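Local atomic coordinates of N-terminal cyanobactin protease (Planktothrix agardhii NIES-596, PDB entry 4H6W), a protein that probably acts as a subtilisin-like serine endopeptidase in prenylagaramide (cyanobactin) maturation, this chain being the N-terminal protease domain of a longer protein. Residues A[8-13]-A[234-239]; A[20-25]-A[240-245]; A[73-78]-A[84-89]. All coordinates share one frame; numbering follows the deposited sequence.

Contact 1: residues A[8-13]-A[234-239]; sequences PGLKKL and AALLLS
Leu13 and Leu236 bring the two backbones nearest, with their CA atoms 7.5 Å apart, where the first turn of helix 10-16 faces the C-terminal half of helix 223-243. The latter helix belongs to the subtilisin-like alpha/beta fold and carries Ser224 of the predicted charge relay near its start, but this meeting point lies well away from that site. The contact is apolar and made of leucines. Leu236 CD1 is met from two directions by Leu10 and Leu13, which lie three positions apart. Leu13 lies alongside the Leu236 arm from CB to its end, its CD2 3.6 Å from Leu236 CB and 3.7 Å from Leu236 CD1. Leu10 meets only that end, its CD1 4.0 Å from Leu236 CD1, the two side chains running at about a right angle. In Leu13 the CG lies anti to the backbone N (chi1 -173°), which carries the branched end out to Leu236. Leu237 joins at the side, its CD2 4.4 Å from Leu13 CD2. Ile282 of helix 282-289 touches both Leu10 and Leu13, and Ile286 touches Leu237, so a third helix adds to this buried core. On the neighbouring flank of helix 223-243 the buried Ser239 hydroxyl turns back on its own helix, its OG donating at 2.9 Å to Ala235 O from above the carbonyl plane, an oxygen that also accepts from Ser239 N.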
ATOM      1  N   PRO A   8       2.620 -12.588 -10.590  1.00 40.07           N
ATOM      2  CA  PRO A   8       3.449 -12.457 -11.796  1.00 38.59           C
ATOM      3  C   PRO A   8       4.438 -11.279 -11.766  1.00 39.61           C
ATOM      4  O   PRO A   8       4.080 -10.159 -11.384  1.00 42.53           O
ATOM      5  CB  PRO A   8       2.412 -12.262 -12.910  1.00 38.17           C
ATOM      6  CG  PRO A   8       1.187 -12.942 -12.407  1.00 37.69           C
ATOM      7  CD  PRO A   8       1.185 -12.706 -10.917  1.00 39.60           C
ATOM      8  N   GLY A   9       5.681 -11.548 -12.155  1.00 38.82           N
ATOM      9  CA  GLY A   9       6.694 -10.516 -12.309  1.00 37.55           C
ATOM     10  C   GLY A   9       7.477 -10.183 -11.056  1.00 37.71           C
ATOM     11  O   GLY A   9       8.557  -9.574 -11.143  1.00 36.86           O
ATOM     12  N   LEU A  10       6.941 -10.568  -9.896  1.00 37.60           N
ATOM     13  CA  LEU A  10       7.576 -10.250  -8.612  1.00 37.05           C
ATOM     14  C   LEU A  10       9.000 -10.818  -8.493  1.00 39.65           C
ATOM     15  O   LEU A  10       9.923 -10.083  -8.110  1.00 41.58           O
ATOM     16  CB  LEU A  10       6.692 -10.671  -7.435  1.00 34.36           C
ATOM     17  CG  LEU A  10       7.229 -10.265  -6.057  1.00 33.31           C
ATOM     18  CD1 LEU A  10       7.593  -8.785  -6.011  1.00 32.63           C
ATOM     19  CD2 LEU A  10       6.255 -10.635  -4.946  1.00 32.12           C
ATOM     20  N   LYS A  11       9.177 -12.097  -8.835  1.00 40.80           N
ATOM     21  CA  LYS A  11      10.519 -12.705  -8.891  1.00 43.81           C
ATOM     22  C   LYS A  11      11.479 -12.013  -9.864  1.00 43.11           C
ATOM     23  O   LYS A  11      12.622 -11.736  -9.508  1.00 42.84           O
ATOM     24  CB  LYS A  11      10.445 -14.197  -9.204  1.00 47.82           C
ATOM     25  CG  LYS A  11      10.103 -15.045  -7.993  1.00 55.09           C
ATOM     26  CD  LYS A  11      10.228 -16.531  -8.271  1.00 61.26           C
ATOM     27  CE  LYS A  11       9.960 -17.320  -6.995  1.00 68.29           C
ATOM     28  NZ  LYS A  11       9.986 -18.794  -7.226  1.00 73.29           N
ATOM     29  N   LYS A  12      11.022 -11.728 -11.082  1.00 43.62           N
ATOM     30  CA  LYS A  12      11.865 -11.038 -12.059  1.00 44.41           C
ATOM     31  C   LYS A  12      12.268  -9.671 -11.530  1.00 43.49           C
ATOM     32  O   LYS A  12      13.412  -9.247 -11.712  1.00 43.02           O
ATOM     33  CB  LYS A  12      11.172 -10.900 -13.420  1.00 48.16           C
ATOM     34  CG  LYS A  12      12.118 -10.496 -14.551  1.00 56.17           C
ATOM     35  CD  LYS A  12      11.377  -9.704 -15.630  1.00 68.42           C
ATOM     36  CE  LYS A  12      12.296  -8.815 -16.476  1.00 69.77           C
ATOM     37  NZ  LYS A  12      11.579  -7.811 -17.334  1.00 58.85           N
ATOM     38  N   LEU A  13      11.327  -8.993 -10.869  1.00 40.59           N
ATOM     39  CA  LEU A  13      11.602  -7.685 -10.287  1.00 37.27           C
ATOM     40  C   LEU A  13      12.624  -7.792  -9.165  1.00 36.04           C
ATOM     41  O   LEU A  13      13.612  -7.045  -9.147  1.00 35.87           O
ATOM     42  CB  LEU A  13      10.314  -6.990  -9.821  1.00 36.18           C
ATOM     43  CG  LEU A  13      10.420  -5.534  -9.326  1.00 36.97           C
ATOM     44  CD1 LEU A  13      11.183  -4.594 -10.278  1.00 33.15           C
ATOM     45  CD2 LEU A  13       9.031  -4.988  -9.005  1.00 34.07           C
ATOM     46  N   ALA A 234       5.551  -0.408  -5.492  1.00 25.94           N
ATOM     47  CA  ALA A 234       5.924   0.974  -5.819  1.00 26.48           C
ATOM     48  C   ALA A 234       7.327   1.301  -5.314  1.00 26.49           C
ATOM     49  O   ALA A 234       8.085   1.991  -5.995  1.00 27.56           O
ATOM     50  CB  ALA A 234       4.905   1.974  -5.288  1.00 27.05           C
ATOM     51  N   ALA A 235       7.683   0.810  -4.129  1.00 26.72           N
ATOM     52  CA  ALA A 235       9.046   1.017  -3.635  1.00 28.73           C
ATOM     53  C   ALA A 235      10.074   0.275  -4.509  1.00 30.36           C
ATOM     54  O   ALA A 235      11.122   0.831  -4.850  1.00 32.26           O
ATOM     55  CB  ALA A 235       9.171   0.618  -2.185  1.00 27.61           C
ATOM     56  N   LEU A 236       9.757  -0.955  -4.910  1.00 29.05           N
ATOM     57  CA  LEU A 236      10.648  -1.687  -5.809  1.00 28.78           C
ATOM     58  C   LEU A 236      10.871  -0.903  -7.082  1.00 30.60           C
ATOM     59  O   LEU A 236      11.989  -0.817  -7.583  1.00 32.08           O
ATOM     60  CB  LEU A 236      10.104  -3.082  -6.112  1.00 27.29           C
ATOM     61  CG  LEU A 236      10.135  -4.060  -4.930  1.00 27.03           C
ATOM     62  CD1 LEU A 236       9.729  -5.451  -5.378  1.00 25.65           C
ATOM     63  CD2 LEU A 236      11.526  -4.064  -4.286  1.00 26.03           C
ATOM     64  N   LEU A 237       9.803  -0.295  -7.583  1.00 31.54           N
ATOM     65  CA  LEU A 237       9.875   0.415  -8.838  1.00 31.52           C
ATOM     66  C   LEU A 237      10.702   1.688  -8.716  1.00 32.47           C
ATOM     67  O   LEU A 237      11.425   2.061  -9.649  1.00 32.60           O
ATOM     68  CB  LEU A 237       8.467   0.717  -9.340  1.00 33.53           C
ATOM     69  CG  LEU A 237       7.681  -0.492  -9.866  1.00 33.01           C
ATOM     70  CD1 LEU A 237       6.266  -0.062 -10.214  1.00 32.74           C
ATOM     71  CD2 LEU A 237       8.373  -1.121 -11.071  1.00 31.31           C
ATOM     72  N   LEU A 238      10.606   2.355  -7.566  1.00 32.69           N
ATOM     73  CA  LEU A 238      11.436   3.530  -7.313  1.00 31.87           C
ATOM     74  C   LEU A 238      12.911   3.133  -7.194  1.00 33.38           C
ATOM     75  O   LEU A 238      13.783   3.863  -7.666  1.00 33.91           O
ATOM     76  CB  LEU A 238      10.973   4.301  -6.071  1.00 30.87           C
ATOM     77  CG  LEU A 238       9.660   5.101  -6.160  1.00 31.63           C
ATOM     78  CD1 LEU A 238       9.121   5.487  -4.783  1.00 27.89           C
ATOM     79  CD2 LEU A 238       9.801   6.331  -7.056  1.00 29.35           C
ATOM     80  N   SER A 239      13.184   1.985  -6.576  1.00 34.43           N
ATOM     81  CA  SER A 239      14.561   1.485  -6.419  1.00 35.97           C
ATOM     82  C   SER A 239      15.153   1.150  -7.783  1.00 36.42           C
ATOM     83  O   SER A 239      16.346   1.383  -8.025  1.00 34.95           O
ATOM     84  CB  SER A 239      14.595   0.238  -5.537  1.00 36.76           C
ATOM     85  OG  SER A 239      13.966   0.480  -4.285  1.00 42.16           O
TER

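Contact 2: residues A[20-25]-A[240-245]; sequences DPKICV and LQIKRG
With CG2 placed anti to the backbone N, since chi1 is -43° for CG1, Ile242 holds its short methyl toward Asp20 and Lys22 while the CG1 branch reaches for Ile23. Asp20 also swings its CG anti to the backbone N (chi1 -173°), the two side chains crossing at about a right angle: Asp20 OD1 is 3.8 Å from Ile242 CG2. Lys22, bent at chi3 and chi4, brings its end to the same methyl, NZ 3.7 Å from Ile242 CG2, the side chains running obliquely. The buried side is apolar, Ile23 CD1 standing 4.2 Å from Ile242 CD1, while the lysine lies at the solvent edge. In the subtilisin-like fold this joins the lead-in to strand 24-28 of the central parallel sheet to the last turn of helix 223-243. Lys22 N donates to Asp20 OD2 at 2.8 Å in an Asx turn, a nearly straight bond (166°) that restrains the carboxylate, meeting OD2 on its anti side and somewhat out of plane, and Ile23 N reaches Asp20 O, closing a type I beta turn. Ile242 sits where its helix stops in a Schellman motif: Gly245, with positive phi, is the C-prime residue, Glu246 N returns to Gln241 O, and Gly245 N bonds Ile242 O at 2.8 Å. Around this end, Arg244 makes salt bridges with Glu246 and Glu292, and Gln241 OE1 accepts from Asp249 N.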
ATOM      1  N   ASP A  20      16.000  -0.313  -2.121  1.00 37.88           N
ATOM      2  CA  ASP A  20      17.142   0.562  -1.986  1.00 38.02           C
ATOM      3  C   ASP A  20      16.883   1.434  -0.766  1.00 37.13           C
ATOM      4  O   ASP A  20      15.849   2.086  -0.689  1.00 37.86           O
ATOM      5  CB  ASP A  20      17.267   1.433  -3.241  1.00 38.05           C
ATOM      6  CG  ASP A  20      18.526   2.274  -3.262  1.00 38.58           C
ATOM      7  OD1 ASP A  20      19.173   2.317  -4.325  1.00 39.79           O
ATOM      8  OD2 ASP A  20      18.871   2.912  -2.245  1.00 41.32           O
ATOM      9  N   PRO A  21      17.827   1.449   0.191  1.00 37.41           N
ATOM     10  CA  PRO A  21      17.756   2.248   1.425  1.00 37.29           C
ATOM     11  C   PRO A  21      17.419   3.715   1.172  1.00 37.74           C
ATOM     12  O   PRO A  21      16.932   4.390   2.069  1.00 40.85           O
ATOM     13  CB  PRO A  21      19.181   2.165   1.981  1.00 37.25           C
ATOM     14  CG  PRO A  21      19.736   0.903   1.429  1.00 37.65           C
ATOM     15  CD  PRO A  21      19.072   0.663   0.102  1.00 36.66           C
ATOM     16  N   LYS A  22      17.703   4.215  -0.027  1.00 38.10           N
ATOM     17  CA  LYS A  22      17.396   5.608  -0.365  1.00 38.21           C
ATOM     18  C   LYS A  22      15.899   5.833  -0.563  1.00 35.88           C
ATOM     19  O   LYS A  22      15.463   6.962  -0.770  1.00 37.27           O
ATOM     20  CB  LYS A  22      18.156   6.060  -1.618  1.00 40.14           C
ATOM     21  CG  LYS A  22      19.668   5.908  -1.541  1.00 45.25           C
ATOM     22  CD  LYS A  22      20.320   6.680  -2.675  1.00 49.37           C
ATOM     23  CE  LYS A  22      21.553   5.976  -3.210  1.00 51.22           C
ATOM     24  NZ  LYS A  22      21.700   6.273  -4.665  1.00 54.83           N
ATOM     25  N   ILE A  23      15.124   4.753  -0.510  1.00 33.22           N
ATOM     26  CA  ILE A  23      13.694   4.820  -0.713  1.00 31.75           C
ATOM     27  C   ILE A  23      12.975   4.505   0.581  1.00 32.92           C
ATOM     28  O   ILE A  23      13.158   3.432   1.165  1.00 34.91           O
ATOM     29  CB  ILE A  23      13.231   3.889  -1.858  1.00 30.92           C
ATOM     30  CG1 ILE A  23      13.764   4.394  -3.201  1.00 31.44           C
ATOM     31  CG2 ILE A  23      11.714   3.756  -1.889  1.00 27.46           C
ATOM     32  CD1 ILE A  23      13.497   5.865  -3.474  1.00 33.12           C
ATOM     33  N   CYS A  24      12.157   5.450   1.025  1.00 32.49           N
ATOM     34  CA  CYS A  24      11.491   5.338   2.297  1.00 32.88           C
ATOM     35  C   CYS A  24      10.008   5.112   2.139  1.00 32.95           C
ATOM     36  O   CYS A  24       9.340   5.833   1.396  1.00 32.33           O
ATOM     37  CB  CYS A  24      11.721   6.590   3.131  1.00 34.50           C
ATOM     38  SG  CYS A  24      11.028   6.375   4.774  1.00 38.99           S
ATOM     39  N   VAL A  25       9.512   4.095   2.845  1.00 33.17           N
ATOM     40  CA  VAL A  25       8.085   3.784   2.919  1.00 31.22           C
ATOM     41  C   VAL A  25       7.608   3.973   4.357  1.00 30.20           C
ATOM     42  O   VAL A  25       8.156   3.380   5.279  1.00 30.47           O
ATOM     43  CB  VAL A  25       7.788   2.340   2.440  1.00 31.44           C
ATOM     44  CG1 VAL A  25       6.333   1.961   2.678  1.00 30.14           C
ATOM     45  CG2 VAL A  25       8.118   2.183   0.961  1.00 31.79           C
ATOM     46  N   LEU A 240      14.296   0.622  -8.665  1.00 34.50           N
ATOM     47  CA  LEU A 240      14.669   0.248 -10.021  1.00 35.07           C
ATOM     48  C   LEU A 240      15.069   1.477 -10.863  1.00 37.52           C
ATOM     49  O   LEU A 240      16.020   1.420 -11.659  1.00 40.90           O
ATOM     50  CB  LEU A 240      13.528  -0.531 -10.665  1.00 33.09           C
ATOM     51  CG  LEU A 240      13.716  -0.999 -12.108  1.00 34.16           C
ATOM     52  CD1 LEU A 240      14.830  -2.034 -12.195  1.00 33.01           C
ATOM     53  CD2 LEU A 240      12.413  -1.565 -12.662  1.00 31.75           C
ATOM     54  N   GLN A 241      14.368   2.589 -10.662  1.00 37.14           N
ATOM     55  CA  GLN A 241      14.745   3.860 -11.288  1.00 38.90           C
ATOM     56  C   GLN A 241      16.138   4.319 -10.846  1.00 40.05           C
ATOM     57  O   GLN A 241      16.933   4.780 -11.679  1.00 39.96           O
ATOM     58  CB  GLN A 241      13.717   4.955 -10.991  1.00 37.70           C
ATOM     59  CG  GLN A 241      12.325   4.699 -11.553  1.00 39.98           C
ATOM     60  CD  GLN A 241      11.400   5.899 -11.373  1.00 42.55           C
ATOM     61  OE1 GLN A 241      11.124   6.319 -10.250  1.00 44.50           O
ATOM     62  NE2 GLN A 241      10.929   6.464 -12.482  1.00 41.19           N
ATOM     63  N   ILE A 242      16.430   4.211  -9.544  1.00 40.08           N
ATOM     64  CA  ILE A 242      17.765   4.554  -9.032  1.00 41.98           C
ATOM     65  C   ILE A 242      18.798   3.655  -9.713  1.00 42.23           C
ATOM     66  O   ILE A 242      19.794   4.136 -10.250  1.00 41.83           O
ATOM     67  CB  ILE A 242      17.916   4.377  -7.502  1.00 41.72           C
ATOM     68  CG1 ILE A 242      16.701   4.919  -6.727  1.00 42.24           C
ATOM     69  CG2 ILE A 242      19.234   4.977  -7.031  1.00 40.24           C
ATOM     70  CD1 ILE A 242      16.880   6.241  -6.016  1.00 41.62           C
ATOM     71  N   LYS A 243      18.533   2.351  -9.711  1.00 43.15           N
ATOM     72  CA  LYS A 243      19.426   1.375 -10.336  1.00 45.77           C
ATOM     73  C   LYS A 243      19.785   1.771 -11.773  1.00 47.55           C
ATOM     74  O   LYS A 243      20.917   1.553 -12.230  1.00 45.88           O
ATOM     75  CB  LYS A 243      18.795  -0.013 -10.311  1.00 45.08           C
ATOM     76  CG  LYS A 243      19.740  -1.149 -10.646  1.00 46.07           C
ATOM     77  CD  LYS A 243      18.938  -2.424 -10.868  1.00 50.15           C
ATOM     78  CE  LYS A 243      19.831  -3.618 -11.154  1.00 49.46           C
ATOM     79  NZ  LYS A 243      20.606  -3.959  -9.941  1.00 53.18           N
ATOM     80  N   ARG A 244      18.821   2.360 -12.473  1.00 47.59           N
ATOM     81  CA  ARG A 244      19.027   2.726 -13.865  1.00 48.04           C
ATOM     82  C   ARG A 244      19.520   4.154 -14.067  1.00 46.62           C
ATOM     83  O   ARG A 244      19.585   4.625 -15.198  1.00 48.18           O
ATOM     84  CB  ARG A 244      17.756   2.485 -14.662  1.00 48.74           C
ATOM     85  CG  ARG A 244      17.484   1.020 -14.930  1.00 52.66           C
ATOM     86  CD  ARG A 244      16.031   0.857 -15.317  1.00 61.49           C
ATOM     87  NE  ARG A 244      15.582   1.923 -16.216  1.00 62.06           N
ATOM     88  CZ  ARG A 244      15.603   1.849 -17.548  1.00 63.35           C
ATOM     89  NH1 ARG A 244      16.054   0.750 -18.147  1.00 59.64           N
ATOM     90  NH2 ARG A 244      15.173   2.876 -18.280  1.00 62.26           N
ATOM     91  N   GLY A 245      19.874   4.837 -12.982  1.00 45.25           N
ATOM     92  CA  GLY A 245      20.359   6.206 -13.062  1.00 43.74           C
ATOM     93  C   GLY A 245      19.267   7.208 -13.394  1.00 46.97           C
ATOM     94  O   GLY A 245      19.550   8.326 -13.822  1.00 48.12           O
TER

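Contact 3: residues A[73-78]-A[84-89]; sequences FGQHDS and APQCRG
Ala84 begins the return to the sheet beside the ring of Phe73, the last residue of helix 63-73, whose side chain is about 10 Å from that of Asp29 of the predicted charge relay. This is the final leg of a beta-alpha-beta crossover whose parallel strands, 43-46 and 88-91, are neighbours in the subtilisin-like sheet. Ala84 O lies 3.8 Å from Phe73 CD1, and a type I beta turn runs from Ala84 to Cys87. Pro85 is covered next by three successive residues. Gly74 O lies against its CB, the bent side chain of Gln75 crosses it obliquely, and the His76 ring presses on its far corner, CD2 and NE2 both 3.6 Å from Pro85 CG. His76 NE2 is also hydrogen-bonded to Gly82 O, and Trp14 packs edge-to-face with the ring. Gln86, bent at chi2, is linked to the other segment through a water: its NE2 and the backbone N of His76 each donate to water 1 at 2.8 Å. Cys87 then presents its O to the edge of the Phe73 ring, 3.5 Å from CE1, and its CB to the same corner. The side chain of Arg88 sets off away from the other segment, but its O lies 3.6 Å from Phe73 CE1. Lacking a side chain, Gly89 lets the ring come right up to its backbone, Phe73 CZ lying 3.4 Å from Gly89 CA.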
ATOM      1  N   PHE A  73       8.233  -5.232   4.699  1.00 29.61           N
ATOM      2  CA  PHE A  73       9.631  -5.264   5.172  1.00 29.57           C
ATOM      3  C   PHE A  73      10.139  -6.616   5.668  1.00 30.37           C
ATOM      4  O   PHE A  73      11.290  -6.710   6.079  1.00 29.50           O
ATOM      5  CB  PHE A  73       9.858  -4.220   6.276  1.00 29.05           C
ATOM      6  CG  PHE A  73       9.620  -2.815   5.825  1.00 30.15           C
ATOM      7  CD1 PHE A  73      10.547  -2.164   5.018  1.00 30.75           C
ATOM      8  CD2 PHE A  73       8.458  -2.144   6.190  1.00 30.44           C
ATOM      9  CE1 PHE A  73      10.315  -0.867   4.585  1.00 32.45           C
ATOM     10  CE2 PHE A  73       8.223  -0.846   5.764  1.00 31.18           C
ATOM     11  CZ  PHE A  73       9.147  -0.208   4.954  1.00 31.76           C
ATOM     12  N   GLY A  74       9.289  -7.644   5.666  1.00 30.34           N
ATOM     13  CA  GLY A  74       9.718  -8.981   6.066  1.00 32.05           C
ATOM     14  C   GLY A  74      11.008  -9.347   5.352  1.00 33.99           C
ATOM     15  O   GLY A  74      11.079  -9.313   4.122  1.00 33.86           O
ATOM     16  N   GLN A  75      12.049  -9.654   6.120  1.00 35.65           N
ATOM     17  CA  GLN A  75      13.348  -9.977   5.526  1.00 38.01           C
ATOM     18  C   GLN A  75      13.295 -11.345   4.868  1.00 39.02           C
ATOM     19  O   GLN A  75      12.681 -12.277   5.395  1.00 39.80           O
ATOM     20  CB  GLN A  75      14.464  -9.927   6.575  1.00 37.25           C
ATOM     21  CG  GLN A  75      14.747  -8.540   7.135  1.00 34.37           C
ATOM     22  CD  GLN A  75      15.041  -7.511   6.069  1.00 35.12           C
ATOM     23  OE1 GLN A  75      14.262  -6.586   5.870  1.00 39.22           O
ATOM     24  NE2 GLN A  75      16.156  -7.663   5.374  1.00 33.95           N
ATOM     25  N   HIS A  76      13.909 -11.468   3.705  1.00 40.12           N
ATOM     26  CA  HIS A  76      13.944 -12.779   3.048  1.00 45.15           C
ATOM     27  C   HIS A  76      14.705 -13.803   3.886  1.00 45.51           C
ATOM     28  O   HIS A  76      15.700 -13.479   4.539  1.00 45.14           O
ATOM     29  CB  HIS A  76      14.448 -12.656   1.614  1.00 42.37           C
ATOM     30  CG  HIS A  76      13.508 -11.887   0.744  1.00 45.89           C
ATOM     31  ND1 HIS A  76      13.479 -12.007  -0.628  1.00 45.23           N
ATOM     32  CD2 HIS A  76      12.523 -11.012   1.065  1.00 43.40           C
ATOM     33  CE1 HIS A  76      12.538 -11.219  -1.113  1.00 42.85           C
ATOM     34  NE2 HIS A  76      11.944 -10.605  -0.107  1.00 41.48           N
ATOM     35  N   ASP A  77      14.175 -15.023   3.902  1.00 49.64           N
ATOM     36  CA  ASP A  77      14.612 -16.102   4.802  1.00 53.72           C
ATOM     37  C   ASP A  77      13.971 -16.052   6.182  1.00 51.26           C
ATOM     38  O   ASP A  77      14.022 -17.038   6.914  1.00 55.74           O
ATOM     39  CB  ASP A  77      16.139 -16.191   4.915  1.00 58.99           C
ATOM     40  CG  ASP A  77      16.807 -16.364   3.564  1.00 63.71           C
ATOM     41  OD1 ASP A  77      16.371 -17.252   2.793  1.00 67.03           O
ATOM     42  OD2 ASP A  77      17.754 -15.602   3.269  1.00 66.53           O
ATOM     43  N   SER A  78      13.365 -14.921   6.537  1.00 46.00           N
ATOM     44  CA  SER A  78      12.543 -14.857   7.743  1.00 41.54           C
ATOM     45  C   SER A  78      11.193 -15.536   7.466  1.00 41.14           C
ATOM     46  O   SER A  78      10.932 -15.970   6.341  1.00 40.96           O
ATOM     47  CB  SER A  78      12.316 -13.412   8.154  1.00 40.20           C
ATOM     48  OG  SER A  78      11.180 -12.889   7.490  1.00 41.41           O
ATOM     49  N   ALA A  84       9.492  -5.387  -0.231  1.00 33.27           N
ATOM     50  CA  ALA A  84      10.618  -4.444  -0.355  1.00 33.16           C
ATOM     51  C   ALA A  84      11.522  -4.445   0.887  1.00 34.53           C
ATOM     52  O   ALA A  84      11.616  -3.433   1.588  1.00 33.62           O
ATOM     53  CB  ALA A  84      10.099  -3.042  -0.631  1.00 31.58           C
ATOM     54  N   PRO A  85      12.205  -5.576   1.152  1.00 35.66           N
ATOM     55  CA  PRO A  85      12.938  -5.723   2.411  1.00 36.98           C
ATOM     56  C   PRO A  85      14.116  -4.776   2.629  1.00 38.16           C
ATOM     57  O   PRO A  85      14.410  -4.464   3.782  1.00 36.73           O
ATOM     58  CB  PRO A  85      13.434  -7.174   2.370  1.00 36.17           C
ATOM     59  CG  PRO A  85      13.447  -7.525   0.935  1.00 35.55           C
ATOM     60  CD  PRO A  85      12.296  -6.790   0.325  1.00 35.15           C
ATOM     61  N   GLN A  86      14.784  -4.324   1.566  1.00 39.19           N
ATOM     62  CA  GLN A  86      15.973  -3.485   1.752  1.00 39.93           C
ATOM     63  C   GLN A  86      15.673  -1.984   1.800  1.00 41.89           C
ATOM     64  O   GLN A  86      16.586  -1.169   1.984  1.00 45.87           O
ATOM     65  CB  GLN A  86      17.079  -3.788   0.728  1.00 43.68           C
ATOM     66  CG  GLN A  86      17.485  -5.256   0.526  1.00 49.31           C
ATOM     67  CD  GLN A  86      17.375  -6.120   1.771  1.00 55.51           C
ATOM     68  OE1 GLN A  86      17.750  -5.706   2.873  1.00 61.34           O
ATOM     69  NE2 GLN A  86      16.856  -7.337   1.602  1.00 56.31           N
ATOM     70  N   CYS A  87      14.407  -1.615   1.631  1.00 39.21           N
ATOM     71  CA  CYS A  87      13.991  -0.208   1.741  1.00 40.48           C
ATOM     72  C   CYS A  87      13.956   0.315   3.190  1.00 38.87           C
ATOM     73  O   CYS A  87      13.766  -0.439   4.140  1.00 38.81           O
ATOM     74  CB  CYS A  87      12.628  -0.000   1.077  1.00 41.02           C
ATOM     75  SG  CYS A  87      12.684   0.129  -0.732  1.00 48.23           S
ATOM     76  N   ARG A  88      14.144   1.616   3.346  1.00 37.81           N
ATOM     77  CA  ARG A  88      13.968   2.277   4.637  1.00 39.81           C
ATOM     78  C   ARG A  88      12.476   2.281   5.036  1.00 38.41           C
ATOM     79  O   ARG A  88      11.597   2.481   4.191  1.00 41.37           O
ATOM     80  CB  ARG A  88      14.521   3.705   4.545  1.00 41.81           C
ATOM     81  CG  ARG A  88      14.735   4.405   5.875  1.00 47.78           C
ATOM     82  CD  ARG A  88      15.407   5.764   5.704  1.00 51.05           C
ATOM     83  NE  ARG A  88      15.307   6.563   6.925  1.00 54.65           N
ATOM     84  CZ  ARG A  88      14.529   7.636   7.081  1.00 57.07           C
ATOM     85  NH1 ARG A  88      13.769   8.084   6.083  1.00 51.68           N
ATOM     86  NH2 ARG A  88      14.527   8.275   8.247  1.00 59.54           N
ATOM     87  N   GLY A  89      12.189   2.047   6.310  1.00 37.32           N
ATOM     88  CA  GLY A  89      10.805   2.089   6.809  1.00 37.64           C
ATOM     89  C   GLY A  89      10.581   3.039   7.985  1.00 37.93           C
ATOM     90  O   GLY A  89      11.413   3.113   8.898  1.00 40.11           O
TER
HETATM   91  O   HOH W   1      15.787  -9.501   2.982  1.00 42.58           O

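In the fold
Contacts 1 and 2 share helix 223-243, one using its inner turns and the other its end, so the chemistry shifts along it: contact 1 is buried and entirely leucine, whereas contact 2 mixes an apolar interior with charged groups near solvent. Contact 3, also largely buried, sets a phenylalanine ring among backbone carbonyls and a proline against a histidine ring, with one bridging water. Ala235 CB lies 3.7 Å from Val25 CG2 and 3.8 Å from Cys87 SG, while Val25 N and Arg88 O, 3.0 Å apart, probably form a hydrogen bond between neighbouring strands. The shared helix thus packs on the start of strand 24-28 and on the turn leading into strand 88-91.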